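Local coordinates for penicillin-binding protein PbpB (Mycobacterium tuberculosis, PDB 6KGU), which synthesises cross-linked peptidoglycan for the cell wall from lipid intermediates and is a target of beta-lactam antibiotics such as aztreonam, at residues V290-G295 with H310-Y315; L446-Q451 with P555-Q560; L133-V138 with N240-S245. One frame throughout, in Å; residues are numbered along the deposited sequence.

Contact 1. Residues V290-G295 with H310-Y315; sequences VLQVPG and HGVMPY
Tyr315 lies across Val293 at about a right angle, and its side chain is the one to follow. Tyr315 CB comes first, 4.1 Å from Val293 CG2. A chi1 of -60° puts CG anti to the carbonyl carbon; further out, Tyr315 CD2 lies 3.8 Å from Val293 CB. Met313 CB sits over one ring face, offset toward the rim, and His310 NE2 lies at the edge, in plane. At the tip, OH stands above the centre of the His310 imidazole and hydrogen-bonds to Trp308 NE1. The other imidazole face carries a CH-pi contact, Gly295 CA being 3.9 Å from the His310 ring centroid. His310 ND1 donates to Gly311 O at 2.6 Å, nearly straight at 171°, while NE2 is taken by Asp306, which fixes the ring's rotation from two sides. The backbones join as Val293 N to Met313 O and Met313 N to Val293 O, both 2.9 Å, and Leu291 N bonds to Tyr315 O at 2.8 Å. Val293 and Met313 thus form a single antiparallel beta bridge, a hydrogen-bonded pair with the Leu291 bond beside it, closing the loop that carries strands 296-299 and 302-305 of the transpeptidase domain.

Contact 2. Residues L446-Q451 with P555-Q560; sequences LRAVVQ and PPLVLQ
Gln451 and Leu557 make the polar part of this contact, side-chain amide against main chain. Leu557 N donates to Gln451 OE1 at 3.0 Å, arriving in the plane of the amide carbonyl and on a lone pair. In return, Gln451 NE2 donates to Leu557 O at 2.9 Å with an N-H...O angle of 161°, and that oxygen lies close to the amide plane. The two bonds together grip both the N-H and the C=O of one residue. The glutamine reaches them because CG is anti to its own backbone N (chi1 173°) and the chain stays extended beyond it. NE2 has a further acceptor in Gln458 O, so the amide is pinned by three bonds that settle which end is oxygen and which nitrogen. Gln458 also works from its own side chain, OE1 accepting from Leu559 N and NE2 donating to Gln560 O.

The apolar part centres on Ala448, whose methyl points at the tail. Leu559 CD1 reaches Ala448 CB at 3.8 Å, and Leu557 CD2 reaches the same CB at 3.9 Å. The latter methyl also rests 3.6 Å from Ala448 N and 4.0 Å from Arg447 CB. Leu557 divides its branches between the two chemistries, since its CD1 lies against Gln451 OE1 at 3.2 Å. In Leu559 the same methyl, CD1, also reaches Gln451 NE2, at 3.7 Å. Thr318 of helix 317-323 touches Ala448 as well.

Because the amide addresses backbone atoms, the polar half holds the main chain of the C-terminal tail, whereas in the apolar half Leu557 and Leu559 pack on the small Ala448 beside the turn following helix 436-445.

Contact 3. Residues L133-V138 with N240-S245; sequences LAANVV and NTFDPS
Ala135 presents its methyl to Thr241, Phe242 and Pro244 of the 240-245 loop. Ala135 CB lies 3.4 Å from Phe242 O, 3.7 Å from Thr241 CG2 and 3.6 Å from Pro244 CD. The phenyl ring adds its own approach: Phe242 CE1 comes within 3.6 Å of Ala135 CB, and Ala135 O meets the ring at its edge, near the plane, 3.3 Å from that same CE1. At the root of this side chain, a chi1 of 83° puts Phe242 CG between the backbone N and the carbonyl carbon. Pro244 CD stands over one face of the ring, offset toward the rim.

The polar part runs through a single water. It is 2.8 Å from Thr241 OG1 and donates a weak bond to Asn136 OD1. Thr241 turns CG2 to Ala135 and OG1 to the water.

One shell out, both sides are anchored. Asn136 ND2 donates to Met236 O and Asn258 OD1, fixing the amide that receives the water. Ala134, at the N-cap position, lends its carbonyl to Val137 N and Val138 N and so starts the short helix. Spanning Pro244, Asp243 OD1 accepts from Ser245 N at 2.9 Å, an Asx turn that shapes the loop, and Gln251 OE1 accepts from Asp243 N.

The chemistry is thus mostly close apolar packing round one methyl, with one bridging water, weakly bonded on the Asn136 side, as the polar link. Shape-fitted packing, and no charged pair, joins a helix in the dimerisation-domain range to a loop in the transpeptidase range.

Contacts 1 and 2 are neighbours, with centres about 17 Å apart, and both rest on helix 317-323; they touch where Leu559 and Gln560 of the C-terminal segment meet Tyr315. Contact 3 lies on the opposite side of the chain's centre, its own centre about 48 Å from that of contact 1 and 39 Å from that of contact 2. It is the most buried of the three, and there methyl packing and a bridging water make the contact. The two partly buried contacts use direct hydrogen bonds instead: backbone to backbone in 290-295 with 310-315, side-chain amide to backbone in 446-451 with 555-560.

Contact 1. Residues V290-G295 with H310-Y315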
loop_
_atom_site.group_PDB
_atom_site.type_symbol
_atom_site.label_atom_id
_atom_site.label_comp_id
_atom_site.label_asym_id
_atom_site.label_seq_id
_atom_site.Cartn_x
_atom_site.Cartn_y
_atom_site.Cartn_z
ATOM N N VAL A 290 6.921 -11.366 -28.574
ATOM C CA VAL A 290 6.619 -10.188 -29.386
ATOM C C VAL A 290 5.130 -10.194 -29.726
ATOM O O VAL A 290 4.641 -11.110 -30.394
ATOM C CB VAL A 290 7.476 -10.167 -30.662
ATOM C CG1 VAL A 290 7.146 -8.927 -31.520
ATOM C CG2 VAL A 290 8.980 -10.219 -30.285
ATOM N N LEU A 291 4.405 -9.176 -29.265
ATOM C CA LEU A 291 2.993 -9.028 -29.564
ATOM C C LEU A 291 2.796 -8.023 -30.699
ATOM O O LEU A 291 3.740 -7.410 -31.187
ATOM C CB LEU A 291 2.240 -8.597 -28.312
ATOM C CG LEU A 291 2.552 -9.473 -27.100
ATOM C CD1 LEU A 291 2.173 -8.745 -25.819
ATOM C CD2 LEU A 291 1.817 -10.799 -27.208
ATOM N N GLN A 292 1.544 -7.865 -31.125
ATOM C CA GLN A 292 1.141 -6.847 -32.089
ATOM C C GLN A 292 -0.006 -6.072 -31.453
ATOM O O GLN A 292 -1.117 -6.597 -31.325
ATOM C CB GLN A 292 0.712 -7.467 -33.422
ATOM C CG GLN A 292 1.777 -8.356 -34.092
ATOM C CD GLN A 292 3.101 -7.621 -34.293
ATOM O OE1 GLN A 292 3.127 -6.458 -34.688
ATOM N NE2 GLN A 292 4.209 -8.302 -34.000
ATOM N N VAL A 293 0.255 -4.835 -31.044
ATOM C CA VAL A 293 -0.686 -4.124 -30.185
ATOM C C VAL A 293 -1.227 -2.913 -30.948
ATOM O O VAL A 293 -0.485 -1.952 -31.194
ATOM C CB VAL A 293 -0.024 -3.716 -28.862
ATOM C CG1 VAL A 293 -1.044 -3.088 -27.896
ATOM C CG2 VAL A 293 0.663 -4.952 -28.226
ATOM N N PRO A 294 -2.494 -2.918 -31.348
ATOM C CA PRO A 294 -3.083 -1.733 -31.989
ATOM C C PRO A 294 -3.339 -0.624 -30.983
ATOM O O PRO A 294 -3.307 -0.816 -29.767
ATOM C CB PRO A 294 -4.405 -2.253 -32.565
ATOM C CG PRO A 294 -4.743 -3.442 -31.712
ATOM C CD PRO A 294 -3.414 -4.071 -31.351
ATOM N N GLY A 295 -3.647 0.559 -31.519
ATOM C CA GLY A 295 -3.884 1.716 -30.670
ATOM C C GLY A 295 -5.199 1.659 -29.929
ATOM O O GLY A 295 -5.363 2.349 -28.917
ATOM N N HIS A 310 -1.066 5.453 -31.331
ATOM C CA HIS A 310 -0.073 4.615 -31.996
ATOM C C HIS A 310 -0.779 3.602 -32.880
ATOM O O HIS A 310 -1.930 3.235 -32.632
ATOM C CB HIS A 310 0.880 3.909 -30.997
ATOM C CG HIS A 310 0.243 2.856 -30.128
ATOM N ND1 HIS A 310 -0.012 1.572 -30.567
ATOM C CD2 HIS A 310 -0.115 2.877 -28.819
ATOM C CE1 HIS A 310 -0.531 0.860 -29.580
ATOM N NE2 HIS A 310 -0.606 1.629 -28.506
ATOM N N GLY A 311 -0.086 3.191 -33.944
ATOM C CA GLY A 311 -0.541 2.095 -34.774
ATOM C C GLY A 311 -0.156 0.773 -34.143
ATOM O O GLY A 311 0.203 0.701 -32.965
ATOM N N VAL A 312 -0.211 -0.290 -34.944
ATOM C CA VAL A 312 0.199 -1.594 -34.436
ATOM C C VAL A 312 1.671 -1.540 -34.061
ATOM O O VAL A 312 2.533 -1.252 -34.901
ATOM C CB VAL A 312 -0.088 -2.689 -35.458
ATOM C CG1 VAL A 312 0.474 -4.017 -34.953
ATOM C CG2 VAL A 312 -1.586 -2.801 -35.668
ATOM N N MET A 313 1.966 -1.793 -32.791
ATOM C CA MET A 313 3.319 -1.765 -32.259
ATOM C C MET A 313 3.772 -3.153 -31.825
ATOM O O MET A 313 3.012 -3.880 -31.173
ATOM C CB MET A 313 3.411 -0.819 -31.061
ATOM C CG MET A 313 3.353 0.661 -31.424
ATOM S SD MET A 313 4.886 1.202 -32.205
ATOM C CE MET A 313 4.502 0.995 -33.912
ATOM N N PRO A 314 5.041 -3.535 -32.148
ATOM C CA PRO A 314 5.611 -4.814 -31.683
ATOM C C PRO A 314 6.102 -4.742 -30.238
ATOM O O PRO A 314 7.279 -4.964 -29.941
ATOM C CB PRO A 314 6.756 -5.037 -32.681
ATOM C CG PRO A 314 7.245 -3.614 -32.972
ATOM C CD PRO A 314 6.003 -2.742 -32.935
ATOM N N TYR A 315 5.196 -4.391 -29.318
ATOM C CA TYR A 315 5.532 -4.454 -27.903
ATOM C C TYR A 315 5.724 -5.909 -27.494
ATOM O O TYR A 315 4.969 -6.790 -27.905
ATOM C CB TYR A 315 4.430 -3.818 -27.044
ATOM C CG TYR A 315 4.166 -2.353 -27.341
ATOM C CD1 TYR A 315 5.209 -1.482 -27.640
ATOM C CD2 TYR A 315 2.871 -1.847 -27.330
ATOM C CE1 TYR A 315 4.962 -0.142 -27.924
ATOM C CE2 TYR A 315 2.618 -0.515 -27.616
ATOM C CZ TYR A 315 3.663 0.329 -27.912
ATOM O OH TYR A 315 3.406 1.652 -28.197
#

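Contact 2. Residues L446-Q451 with P555-Q560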
loop_
_atom_site.group_PDB
_atom_site.type_symbol
_atom_site.label_atom_id
_atom_site.label_comp_id
_atom_site.label_asym_id
_atom_site.label_seq_id
_atom_site.Cartn_x
_atom_site.Cartn_y
_atom_site.Cartn_z
ATOM N N LEU A 446 8.618 -6.387 -14.300
ATOM C CA LEU A 446 8.295 -5.050 -13.811
ATOM C C LEU A 446 9.543 -4.194 -13.577
ATOM O O LEU A 446 9.404 -3.006 -13.266
ATOM C CB LEU A 446 7.451 -5.154 -12.526
ATOM C CG LEU A 446 6.053 -5.767 -12.710
ATOM C CD1 LEU A 446 5.295 -5.831 -11.385
ATOM C CD2 LEU A 446 5.246 -4.989 -13.754
ATOM N N ARG A 447 10.742 -4.755 -13.742
ATOM C CA ARG A 447 11.940 -3.918 -13.841
ATOM C C ARG A 447 11.878 -3.005 -15.057
ATOM O O ARG A 447 12.475 -1.922 -15.057
ATOM C CB ARG A 447 13.209 -4.779 -13.918
ATOM C CG ARG A 447 13.571 -5.502 -12.627
ATOM C CD ARG A 447 14.791 -6.413 -12.837
ATOM N NE ARG A 447 15.996 -5.667 -13.192
ATOM C CZ ARG A 447 17.121 -6.218 -13.655
ATOM N NH1 ARG A 447 17.221 -7.538 -13.828
ATOM N NH2 ARG A 447 18.153 -5.449 -13.944
ATOM N N ALA A 448 11.157 -3.422 -16.103
ATOM C CA ALA A 448 11.054 -2.600 -17.305
ATOM C C ALA A 448 10.379 -1.261 -17.028
ATOM O O ALA A 448 10.666 -0.267 -17.706
ATOM C CB ALA A 448 10.282 -3.358 -18.387
ATOM N N VAL A 449 9.484 -1.214 -16.038
ATOM C CA VAL A 449 8.764 0.018 -15.740
ATOM C C VAL A 449 9.724 1.125 -15.318
ATOM O O VAL A 449 9.516 2.300 -15.646
ATOM C CB VAL A 449 7.697 -0.259 -14.662
ATOM C CG1 VAL A 449 7.186 1.056 -14.035
ATOM C CG2 VAL A 449 6.537 -1.086 -15.255
ATOM N N VAL A 450 10.801 0.780 -14.614
ATOM C CA VAL A 450 11.729 1.793 -14.115
ATOM C C VAL A 450 12.957 1.922 -15.003
ATOM O O VAL A 450 13.901 2.635 -14.647
ATOM C CB VAL A 450 12.139 1.515 -12.659
ATOM C CG1 VAL A 450 10.899 1.394 -11.779
ATOM C CG2 VAL A 450 12.992 0.252 -12.575
ATOM N N GLN A 451 12.962 1.269 -16.162
ATOM C CA GLN A 451 14.110 1.334 -17.050
ATOM C C GLN A 451 14.095 2.610 -17.875
ATOM O O GLN A 451 13.069 3.004 -18.441
ATOM C CB GLN A 451 14.148 0.121 -17.977
ATOM C CG GLN A 451 15.231 0.201 -19.061
ATOM C CD GLN A 451 15.436 -1.132 -19.751
ATOM O OE1 GLN A 451 15.962 -2.070 -19.155
ATOM N NE2 GLN A 451 14.997 -1.231 -20.996
ATOM N N PRO A 555 21.619 -7.118 -18.941
ATOM C CA PRO A 555 21.412 -6.328 -20.165
ATOM C C PRO A 555 20.050 -5.655 -20.149
ATOM O O PRO A 555 19.152 -6.087 -19.412
ATOM C CB PRO A 555 21.506 -7.380 -21.278
ATOM C CG PRO A 555 21.007 -8.641 -20.623
ATOM C CD PRO A 555 21.344 -8.551 -19.144
ATOM N N PRO A 556 19.857 -4.592 -20.933
ATOM C CA PRO A 556 18.575 -3.869 -20.896
ATOM C C PRO A 556 17.413 -4.749 -21.349
ATOM O O PRO A 556 17.524 -5.522 -22.303
ATOM C CB PRO A 556 18.793 -2.698 -21.864
ATOM C CG PRO A 556 20.288 -2.559 -21.999
ATOM C CD PRO A 556 20.849 -3.938 -21.810
ATOM N N LEU A 557 16.290 -4.628 -20.650
ATOM C CA LEU A 557 15.091 -5.356 -21.048
ATOM C C LEU A 557 14.551 -4.779 -22.348
ATOM O O LEU A 557 14.671 -3.579 -22.622
ATOM C CB LEU A 557 14.024 -5.283 -19.949
ATOM C CG LEU A 557 14.346 -5.808 -18.537
ATOM C CD1 LEU A 557 15.276 -4.886 -17.736
ATOM C CD2 LEU A 557 13.078 -6.040 -17.736
ATOM N N VAL A 558 13.949 -5.639 -23.161
ATOM C CA VAL A 558 13.353 -5.218 -24.422
ATOM C C VAL A 558 11.847 -5.088 -24.239
ATOM O O VAL A 558 11.145 -6.082 -23.991
ATOM C CB VAL A 558 13.684 -6.185 -25.565
ATOM C CG1 VAL A 558 13.006 -5.699 -26.831
ATOM C CG2 VAL A 558 15.207 -6.283 -25.749
ATOM N N LEU A 559 11.357 -3.861 -24.396
ATOM C CA LEU A 559 9.942 -3.526 -24.321
ATOM C C LEU A 559 9.293 -3.431 -25.688
ATOM O O LEU A 559 8.074 -3.621 -25.813
ATOM C CB LEU A 559 9.748 -2.179 -23.607
ATOM C CG LEU A 559 10.081 -2.021 -22.115
ATOM C CD1 LEU A 559 11.565 -2.256 -21.814
ATOM C CD2 LEU A 559 9.647 -0.621 -21.632
ATOM N N GLN A 560 10.092 -3.130 -26.705
ATOM C CA GLN A 560 9.604 -2.899 -28.055
ATOM C C GLN A 560 10.593 -3.552 -29.004
ATOM O O GLN A 560 11.788 -3.251 -28.954
ATOM C CB GLN A 560 9.485 -1.400 -28.320
ATOM C CG GLN A 560 8.792 -1.004 -29.583
ATOM C CD GLN A 560 8.743 0.512 -29.731
ATOM O OE1 GLN A 560 8.434 1.233 -28.779
ATOM N NE2 GLN A 560 9.066 0.999 -30.923
#

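Contact 3. Residues L133-V138 with N240-S245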
loop_
_atom_site.group_PDB
_atom_site.type_symbol
_atom_site.label_atom_id
_atom_site.label_comp_id
_atom_site.label_asym_id
_atom_site.label_seq_id
_atom_site.Cartn_x
_atom_site.Cartn_y
_atom_site.Cartn_z
ATOM N N LEU A 133 3.919 11.378 15.088
ATOM C CA LEU A 133 4.526 10.188 14.487
ATOM C C LEU A 133 3.595 8.976 14.578
ATOM O O LEU A 133 3.209 8.550 15.673
ATOM C CB LEU A 133 5.857 9.871 15.160
ATOM C CG LEU A 133 6.573 8.603 14.662
ATOM C CD1 LEU A 133 7.046 8.797 13.233
ATOM C CD2 LEU A 133 7.775 8.242 15.552
ATOM N N ALA A 134 3.245 8.415 13.420
ATOM C CA ALA A 134 2.346 7.260 13.350
ATOM C C ALA A 134 1.036 7.502 14.104
ATOM O O ALA A 134 0.396 6.557 14.565
ATOM C CB ALA A 134 3.032 5.989 13.875
ATOM N N ALA A 135 0.611 8.768 14.228
ATOM C CA ALA A 135 -0.639 9.032 14.934
ATOM C C ALA A 135 -1.844 8.513 14.174
ATOM O O ALA A 135 -2.886 8.270 14.789
ATOM C CB ALA A 135 -0.819 10.531 15.194
ATOM N N ASN A 136 -1.730 8.347 12.854
ATOM C CA ASN A 136 -2.821 7.732 12.089
ATOM C C ASN A 136 -3.133 6.327 12.594
ATOM O O ASN A 136 -4.290 5.880 12.537
ATOM C CB ASN A 136 -2.447 7.689 10.599
ATOM C CG ASN A 136 -1.045 7.137 10.362
ATOM O OD1 ASN A 136 -0.057 7.606 10.949
ATOM N ND2 ASN A 136 -0.956 6.117 9.516
ATOM N N VAL A 137 -2.109 5.620 13.067
ATOM C CA VAL A 137 -2.238 4.266 13.601
ATOM C C VAL A 137 -2.522 4.290 15.099
ATOM O O VAL A 137 -3.486 3.677 15.570
ATOM C CB VAL A 137 -0.954 3.467 13.266
ATOM C CG1 VAL A 137 -0.837 2.216 14.124
ATOM C CG2 VAL A 137 -0.913 3.103 11.758
ATOM N N VAL A 138 -1.710 5.044 15.844
ATOM C CA VAL A 138 -1.753 5.020 17.304
ATOM C C VAL A 138 -3.066 5.596 17.817
ATOM O O VAL A 138 -3.698 5.032 18.719
ATOM C CB VAL A 138 -0.547 5.789 17.885
ATOM C CG1 VAL A 138 -0.761 6.117 19.369
ATOM C CG2 VAL A 138 0.750 5.024 17.667
ATOM N N ASN A 240 -0.461 15.428 6.649
ATOM C CA ASN A 240 -1.373 16.251 7.450
ATOM C C ASN A 240 -1.826 15.535 8.728
ATOM O O ASN A 240 -2.955 15.737 9.189
ATOM C CB ASN A 240 -2.592 16.671 6.615
ATOM C CG ASN A 240 -3.343 17.856 7.211
ATOM O OD1 ASN A 240 -2.751 18.697 7.890
ATOM N ND2 ASN A 240 -4.655 17.924 6.957
ATOM N N THR A 241 -0.959 14.686 9.295
ATOM C CA THR A 241 -1.340 13.831 10.415
ATOM C C THR A 241 -1.490 14.648 11.691
ATOM O O THR A 241 -0.608 15.440 12.044
ATOM C CB THR A 241 -0.296 12.741 10.642
ATOM O OG1 THR A 241 -0.083 12.003 9.430
ATOM C CG2 THR A 241 -0.760 11.787 11.734
ATOM N N PHE A 242 -2.576 14.407 12.420
ATOM C CA PHE A 242 -2.849 15.185 13.617
ATOM C C PHE A 242 -1.846 14.871 14.729
ATOM O O PHE A 242 -1.071 13.907 14.677
ATOM C CB PHE A 242 -4.265 14.928 14.113
ATOM C CG PHE A 242 -4.410 13.680 14.951
ATOM C CD1 PHE A 242 -4.163 12.424 14.410
ATOM C CD2 PHE A 242 -4.828 13.765 16.267
ATOM C CE1 PHE A 242 -4.323 11.265 15.169
ATOM C CE2 PHE A 242 -4.987 12.620 17.028
ATOM C CZ PHE A 242 -4.738 11.360 16.469
ATOM N N ASP A 243 -1.885 15.701 15.764
ATOM C CA ASP A 243 -0.985 15.535 16.901
ATOM C C ASP A 243 -1.800 15.152 18.127
ATOM O O ASP A 243 -2.477 16.017 18.707
ATOM C CB ASP A 243 -0.203 16.824 17.155
ATOM C CG ASP A 243 0.797 16.699 18.287
ATOM O OD1 ASP A 243 0.813 15.671 19.009
ATOM O OD2 ASP A 243 1.559 17.660 18.463
ATOM N N PRO A 244 -1.765 13.889 18.560
ATOM C CA PRO A 244 -2.587 13.480 19.709
ATOM C C PRO A 244 -2.126 14.050 21.045
ATOM O O PRO A 244 -2.832 13.872 22.039
ATOM C CB PRO A 244 -2.472 11.953 19.690
ATOM C CG PRO A 244 -1.122 11.689 19.072
ATOM C CD PRO A 244 -0.918 12.791 18.053
ATOM N N SER A 245 -0.975 14.717 21.117
ATOM C CA SER A 245 -0.647 15.454 22.333
ATOM C C SER A 245 -1.425 16.759 22.440
ATOM O O SER A 245 -1.247 17.490 23.418
ATOM C CB SER A 245 0.857 15.746 22.396
ATOM O OG SER A 245 1.232 16.776 21.479
HETATM O O HOH W 1 1.024 9.435 9.051
#